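Local atomic coordinates of suppressor protein MPT5 (Saccharomyces cerevisiae, PDB entry 5BZ1), a protein that binds specific sequences in the 3'-untranslated regions of target mRNAs, regulating them after transcription and repressing HO expression. Residues D43-Y46 with E47-P51; N359-S362 with L363-N367. All blocks are in the same frame, centred on the assembly; numbering follows the deposited sequence.

Both contacts are local, between residues about one turn apart, and neither closes a long loop. Contact 1 comes first along the chain. It lies on the C-terminal part of helix 38-49 and takes in residues 50-51, which are 3-10, where Pumilio repeat 1 passes into repeat 2. Contact 2 follows much later, within helix 354-375, after repeat 8. The two are in series and neither nest nor cross. Their centres lie about 77 Å apart, on opposite sides of the chain's centre. Contact 1 meets helices 15-19 and 62-69. Contact 2 packs on helix 288-307. Most of the row of Pumilio repeats lies between them.

Contact 1 of 2, residues D43-Y46 with E47-P51; sequences DLMY and EQIKP
Met45 and Ile49 meet one helical turn apart, their side chains slanting across each other. The touching atoms are Met45 CG and Ile49 CD1, 3.8 Å apart. Ile49 CG1 sits between its own N and carbonyl carbon (chi1 72°). Both Ile49 CG1 and CG2 come close to Met45 O. The same oxygen accepts a hydrogen bond from Ile49 N at 3.0 Å and a weak one from Gln48 N. Tyr46 O is likewise shared, by weak bonds from Ile49 N and Lys50 N. The mixture of i to i+3 and i to i+4 bonds is consistent with a change toward 3-10 geometry near residues 50-51. Here Pumilio repeat 1 gives way to repeat 2 in the all-helical PUM-HD domain. Met45 and Ile49 both touch Tyr15 of helix 15-19 and Leu69 of helix 62-69. With an alanine in place of Ile49, Met45 CG is likely to lose this neighbour, and a gap is likely to open toward Tyr15 and Leu69. On another side of the helix, Lys50 crosses Tyr46 at about a right angle, with Lys50 CD 4.2 Å from Tyr46 CE2. Beyond CG the lysine chain is extended, and its NZ forms a salt bridge with Glu47 OE1 at 2.8 Å. The ammonium arrives on the syn side, 23° out of the carboxylate plane. Glu47 OE2 lies 3.8 Å from Tyr46 CD2, ring and carboxylate being clearly tilted to each other. The buried tyrosine ring is fixed by other parts of the chain: its OH is hydrogen-bonded to Gln77 O, and it makes an edge-to-face contact with Phe53. Gln77 NE2 also binds Asp43 OD1.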
# COMPACT_ATOMS: atom_id res chain seq x y z
N ASP A 43 -30.57 -15.53 -21.54
CA ASP A 43 -30.98 -16.85 -21.08
C ASP A 43 -30.58 -17.97 -22.06
O ASP A 43 -30.12 -19.02 -21.64
CB ASP A 43 -32.49 -16.87 -20.82
CG ASP A 43 -32.90 -15.93 -19.71
OD1 ASP A 43 -32.04 -15.57 -18.88
OD2 ASP A 43 -34.09 -15.55 -19.65
N LEU A 44 -30.77 -17.73 -23.35
CA LEU A 44 -30.40 -18.71 -24.37
C LEU A 44 -28.89 -18.96 -24.37
O LEU A 44 -28.42 -20.10 -24.35
CB LEU A 44 -30.86 -18.24 -25.76
CG LEU A 44 -32.36 -18.29 -26.05
CD1 LEU A 44 -32.72 -17.47 -27.29
CD2 LEU A 44 -32.82 -19.73 -26.24
N MET A 45 -28.13 -17.86 -24.38
CA MET A 45 -26.68 -17.89 -24.36
C MET A 45 -26.15 -18.64 -23.14
O MET A 45 -25.25 -19.48 -23.25
CB MET A 45 -26.18 -16.44 -24.33
CG MET A 45 -24.70 -16.23 -24.36
SD MET A 45 -24.38 -14.50 -23.97
CE MET A 45 -25.50 -13.67 -25.09
N TYR A 46 -26.73 -18.33 -21.98
CA TYR A 46 -26.27 -18.85 -20.70
C TYR A 46 -26.25 -20.37 -20.65
O TYR A 46 -25.25 -20.97 -20.26
CB TYR A 46 -27.15 -18.31 -19.57
CG TYR A 46 -26.62 -18.61 -18.18
CD1 TYR A 46 -25.75 -17.74 -17.55
CD2 TYR A 46 -27.00 -19.76 -17.51
CE1 TYR A 46 -25.26 -18.00 -16.29
CE2 TYR A 46 -26.51 -20.04 -16.25
CZ TYR A 46 -25.65 -19.15 -15.64
OH TYR A 46 -25.15 -19.42 -14.39
N GLU A 47 -27.35 -20.99 -21.05
CA GLU A 47 -27.48 -22.44 -20.98
C GLU A 47 -26.48 -23.17 -21.87
O GLU A 47 -26.05 -24.28 -21.56
CB GLU A 47 -28.91 -22.87 -21.33
CG GLU A 47 -29.95 -22.41 -20.31
CD GLU A 47 -29.67 -22.95 -18.92
OE1 GLU A 47 -29.24 -24.12 -18.81
OE2 GLU A 47 -29.88 -22.21 -17.94
N GLN A 48 -26.10 -22.53 -22.98
CA GLN A 48 -25.17 -23.14 -23.93
C GLN A 48 -23.70 -22.92 -23.57
O GLN A 48 -22.85 -23.75 -23.90
CB GLN A 48 -25.45 -22.65 -25.35
CG GLN A 48 -26.77 -23.17 -25.95
CD GLN A 48 -26.93 -22.83 -27.43
OE1 GLN A 48 -25.95 -22.48 -28.10
NE2 GLN A 48 -28.15 -22.92 -27.93
N ILE A 49 -23.39 -21.81 -22.90
CA ILE A 49 -22.00 -21.48 -22.62
C ILE A 49 -21.55 -21.86 -21.20
O ILE A 49 -20.35 -21.84 -20.91
CB ILE A 49 -21.70 -19.98 -22.87
CG1 ILE A 49 -22.34 -19.10 -21.80
CG2 ILE A 49 -22.16 -19.57 -24.27
CD1 ILE A 49 -22.04 -17.63 -21.96
N LYS A 50 -22.50 -22.20 -20.33
CA LYS A 50 -22.17 -22.54 -18.94
C LYS A 50 -21.14 -23.67 -18.71
O LYS A 50 -20.39 -23.62 -17.74
CB LYS A 50 -23.44 -22.73 -18.09
CG LYS A 50 -24.40 -23.82 -18.54
CD LYS A 50 -25.59 -23.90 -17.59
CE LYS A 50 -26.40 -25.17 -17.83
NZ LYS A 50 -27.58 -25.25 -16.93
N PRO A 51 -21.09 -24.69 -19.60
CA PRO A 51 -20.01 -25.65 -19.39
C PRO A 51 -18.64 -25.07 -19.73
O PRO A 51 -17.62 -25.69 -19.40
CB PRO A 51 -20.33 -26.78 -20.38
CG PRO A 51 -21.79 -26.62 -20.70
CD PRO A 51 -22.03 -25.15 -20.64

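Contact 2 of 2, residues N359-S362 with L363-N367; sequences NDFS and LKIGN
Residues Asn359-Ser362 and Leu363-Asn367 are successive turns of one regular alpha-helix, joined by four i to i+4 backbone bonds. Leu363 N binds Asn359 O, and Lys364 N binds Asp360 O at 3.1 Å. Ile365 N to Phe361 O is the shortest of the four, at 2.8 Å, with an N-H...O angle of 163°. Gly366 N binds Ser362 O at 3.0 Å. The helix, 354-375, belongs to the PUM-HD domain and follows Pumilio repeat 8. It packs on helix 288-307.

The main side-chain pair is Phe361 and Ile365, both buried. They lie side by side and point the same way. Phe361 CG is anti to its N (chi1 174°), which brings the ring alongside the isoleucine one turn on. Ile365 CB stands over one ring face in a CH-pi contact, 4.3 Å from the Phe361 ring centroid. It is offset toward the rim, near CZ. The two side chains share Ile302 of helix 288-307 as a neighbour. Tyr331 also touches both, meeting the phenylalanine edge-to-face.

Two polar side chains, Ser362 and Lys364, have partners outside these residues. Ser362 OG is hydrogen-bonded to Cys358 O, one turn back. Lys364 runs its aliphatic part past the backbone, with CG 3.5 Å from Asp360 O, before its chain bends at chi4. The lysine then ends in a salt bridge to Asp303 of helix 288-307. Back at the aromatic pair, the branch methyl Ile365 CG2 lies 3.9 Å from Phe361 CE2.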
# COMPACT_ATOMS: atom_id res chain seq x y z
N ASN A 359 13.08 23.39 27.53
CA ASN A 359 14.37 23.93 27.96
C ASN A 359 15.54 23.07 27.49
O ASN A 359 16.56 23.59 27.02
CB ASN A 359 14.40 24.08 29.48
CG ASN A 359 15.68 24.73 29.97
OD1 ASN A 359 15.82 25.96 29.93
ND2 ASN A 359 16.61 23.92 30.45
N ASP A 360 15.40 21.76 27.63
CA ASP A 360 16.44 20.83 27.18
C ASP A 360 16.57 20.85 25.65
O ASP A 360 17.68 20.78 25.12
CB ASP A 360 16.14 19.40 27.66
CG ASP A 360 16.22 19.26 29.17
OD1 ASP A 360 17.21 19.74 29.76
OD2 ASP A 360 15.30 18.67 29.76
N PHE A 361 15.44 20.96 24.96
CA PHE A 361 15.45 21.01 23.50
C PHE A 361 16.17 22.25 22.98
O PHE A 361 17.04 22.15 22.11
CB PHE A 361 14.02 20.98 22.95
CG PHE A 361 13.95 21.17 21.46
CD1 PHE A 361 14.15 20.10 20.60
CD2 PHE A 361 13.69 22.43 20.92
CE1 PHE A 361 14.09 20.28 19.23
CE2 PHE A 361 13.63 22.61 19.55
CZ PHE A 361 13.83 21.53 18.70
N SER A 362 15.81 23.41 23.52
CA SER A 362 16.41 24.68 23.10
C SER A 362 17.92 24.67 23.28
O SER A 362 18.65 25.22 22.46
CB SER A 362 15.79 25.85 23.87
OG SER A 362 14.44 26.04 23.52
N LEU A 363 18.37 24.05 24.37
CA LEU A 363 19.79 23.94 24.66
C LEU A 363 20.50 23.05 23.62
O LEU A 363 21.50 23.46 23.03
CB LEU A 363 19.99 23.39 26.08
CG LEU A 363 21.37 23.12 26.68
CD1 LEU A 363 21.82 21.69 26.39
CD2 LEU A 363 22.42 24.12 26.21
N LYS A 364 19.97 21.85 23.41
CA LYS A 364 20.60 20.90 22.49
C LYS A 364 20.54 21.35 21.03
O LYS A 364 21.49 21.13 20.28
CB LYS A 364 19.96 19.51 22.64
CG LYS A 364 20.33 18.77 23.91
CD LYS A 364 19.71 17.38 23.92
CE LYS A 364 20.03 16.62 25.20
NZ LYS A 364 21.48 16.30 25.32
N ILE A 365 19.43 21.95 20.63
CA ILE A 365 19.28 22.38 19.24
C ILE A 365 20.12 23.64 18.98
O ILE A 365 20.66 23.82 17.89
CB ILE A 365 17.79 22.58 18.83
CG1 ILE A 365 17.60 22.38 17.33
CG2 ILE A 365 17.26 23.94 19.26
CD1 ILE A 365 17.70 20.93 16.90
N GLY A 366 20.24 24.48 20.00
CA GLY A 366 21.07 25.67 19.91
C GLY A 366 22.53 25.29 19.77
O GLY A 366 23.27 25.90 18.99
N ASN A 367 22.94 24.28 20.53
CA ASN A 367 24.31 23.78 20.47
C ASN A 367 24.62 23.18 19.10
O ASN A 367 25.71 23.37 18.56
CB ASN A 367 24.55 22.75 21.58
CG ASN A 367 25.89 22.05 21.45
OD1 ASN A 367 25.96 20.82 21.38
ND2 ASN A 367 26.97 22.83 21.40